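Local coordinates for hemerythrin-like domain-containing protein (Streptococcus mutans, PDB 2QKP), which is of uncharacterised function, seen here as its C-terminal PAS-like domain, which probably serves in sensing or in protein-protein contacts, at the interface of chains A and B. Residues are numbered along the deposited sequence; one frame, centred on the assembly and turned at random. Chains: chain A/B, Uncharacterized protein.

The interface of chains A and B. Residues chain A 11-13; chain B 22, 25-26, 43-44.
A:Asn13 lays its side chain over one face of the B:Tyr44 ring. This is the tightly packed part of the contact. CB of A:Asn13 sits above the middle of the ring, 3.4 Å from its centroid, in a CH-pi contact. Its amide lies 30° from the ring plane, and ND2 comes to 3.4 Å from CE1 of B:Tyr44. With the ring's CG between the backbone N and the carbonyl carbon (chi1 58°), B:Tyr44 meets A:Asn13 with both its ring and its backbone O. The backbone N of A:Asn13 donates to O of B:Tyr44 at 2.8 Å.

A second bond holds the turn. A:Gly12 N donates to OD1, the side-chain amide oxygen of B:Asn22, at 2.8 Å. The angle at the hydrogen is 138°, and the donor lies tilted from the amide plane. The edge of the B:Tyr43 ring meets the backbone between A:Phe11 and A:Gly12.

The other end is looser. The A:Phe11 ring and the B:Asn22 side chain run past each other in opposite directions, ring and amide planes nearly perpendicular, with CD1 of A:Phe11 3.9 Å from CB of B:Asn22. B:Leu25 and B:Asn26 add little hidden surface.

The chain A segment is the turn between strands 9-11 and 14-16. It fits between helix 18-25 and strand 41-44 of chain B, and a twin contact repeats across the two-fold of this possibly biological dimer.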
loop_
_atom_site.group_PDB
_atom_site.type_symbol
_atom_site.label_atom_id
_atom_site.label_comp_id
_atom_site.label_asym_id
_atom_site.label_seq_id
_atom_site.Cartn_x
_atom_site.Cartn_y
_atom_site.Cartn_z
ATOM N N PHE A 11 -6.082 -7.031 -12.020
ATOM C CA PHE A 11 -5.058 -6.370 -11.193
ATOM C C PHE A 11 -4.516 -7.471 -10.309
ATOM O O PHE A 11 -5.295 -8.245 -9.735
ATOM C CB PHE A 11 -5.699 -5.309 -10.301
ATOM C CG PHE A 11 -5.669 -3.888 -10.857
ATOM C CD1 PHE A 11 -4.633 -3.001 -10.498
ATOM C CD2 PHE A 11 -6.697 -3.428 -11.691
ATOM C CE1 PHE A 11 -4.629 -1.651 -10.975
ATOM C CE2 PHE A 11 -6.709 -2.129 -12.165
ATOM C CZ PHE A 11 -5.688 -1.214 -11.784
ATOM N N GLY A 12 -3.194 -7.569 -10.162
ATOM C CA GLY A 12 -2.662 -8.520 -9.184
ATOM C C GLY A 12 -3.164 -9.921 -9.498
ATOM O O GLY A 12 -3.193 -10.340 -10.649
ATOM N N ASN A 13 -3.622 -10.621 -8.474
ATOM C CA ASN A 13 -4.134 -11.971 -8.662
ATOM C C ASN A 13 -5.644 -12.052 -8.808
ATOM O O ASN A 13 -6.214 -13.154 -8.741
ATOM C CB ASN A 13 -3.637 -12.863 -7.528
ATOM C CG ASN A 13 -2.145 -13.080 -7.595
ATOM O OD1 ASN A 13 -1.657 -13.699 -8.534
ATOM N ND2 ASN A 13 -1.411 -12.571 -6.610
ATOM N N ASN B 22 -0.770 -1.057 -10.793
ATOM C CA ASN B 22 -0.622 -2.461 -10.455
ATOM C C ASN B 22 0.774 -2.758 -9.886
ATOM O O ASN B 22 0.921 -3.513 -8.903
ATOM C CB ASN B 22 -0.889 -3.318 -11.699
ATOM C CG ASN B 22 -0.881 -4.802 -11.411
ATOM O OD1 ASN B 22 -1.629 -5.292 -10.552
ATOM N ND2 ASN B 22 -0.024 -5.541 -12.126
ATOM N N LEU B 25 0.952 -1.519 -6.283
ATOM C CA LEU B 25 0.281 -2.454 -5.341
ATOM C C LEU B 25 1.130 -3.711 -5.070
ATOM O O LEU B 25 1.143 -4.235 -3.931
ATOM C CB LEU B 25 -1.135 -2.804 -5.848
ATOM C CG LEU B 25 -2.096 -1.588 -5.757
ATOM C CD1 LEU B 25 -3.376 -1.787 -6.632
ATOM C CD2 LEU B 25 -2.494 -1.361 -4.314
ATOM N N ASN B 26 1.809 -4.187 -6.112
ATOM C CA ASN B 26 2.685 -5.354 -6.040
ATOM C C ASN B 26 4.079 -5.077 -5.452
ATOM O O ASN B 26 4.880 -6.021 -5.324
ATOM C CB ASN B 26 2.845 -5.989 -7.428
ATOM C CG ASN B 26 1.541 -6.595 -7.937
ATOM O OD1 ASN B 26 0.617 -6.790 -7.154
ATOM N ND2 ASN B 26 1.440 -6.820 -9.248
ATOM N N TYR B 43 -9.834 -9.643 -5.207
ATOM C CA TYR B 43 -8.462 -9.230 -5.533
ATOM C C TYR B 43 -7.533 -9.516 -4.377
ATOM O O TYR B 43 -7.871 -9.274 -3.211
ATOM C CB TYR B 43 -8.486 -7.722 -5.808
ATOM C CG TYR B 43 -7.116 -7.051 -5.742
ATOM C CD1 TYR B 43 -6.261 -7.115 -6.831
ATOM C CD2 TYR B 43 -6.703 -6.384 -4.577
ATOM C CE1 TYR B 43 -4.974 -6.512 -6.791
ATOM C CE2 TYR B 43 -5.409 -5.773 -4.522
ATOM C CZ TYR B 43 -4.584 -5.846 -5.640
ATOM O OH TYR B 43 -3.303 -5.282 -5.631
ATOM N N TYR B 44 -6.348 -10.004 -4.715
ATOM C CA TYR B 44 -5.191 -9.861 -3.803
ATOM C C TYR B 44 -3.944 -9.486 -4.594
ATOM O O TYR B 44 -3.839 -9.826 -5.775
ATOM C CB TYR B 44 -4.978 -11.128 -2.969
ATOM C CG TYR B 44 -4.759 -12.436 -3.715
ATOM C CD1 TYR B 44 -3.497 -13.040 -3.744
ATOM C CD2 TYR B 44 -5.829 -13.122 -4.309
ATOM C CE1 TYR B 44 -3.295 -14.271 -4.387
ATOM C CE2 TYR B 44 -5.632 -14.337 -4.957
ATOM C CZ TYR B 44 -4.373 -14.902 -4.990
ATOM O OH TYR B 44 -4.179 -16.105 -5.633
#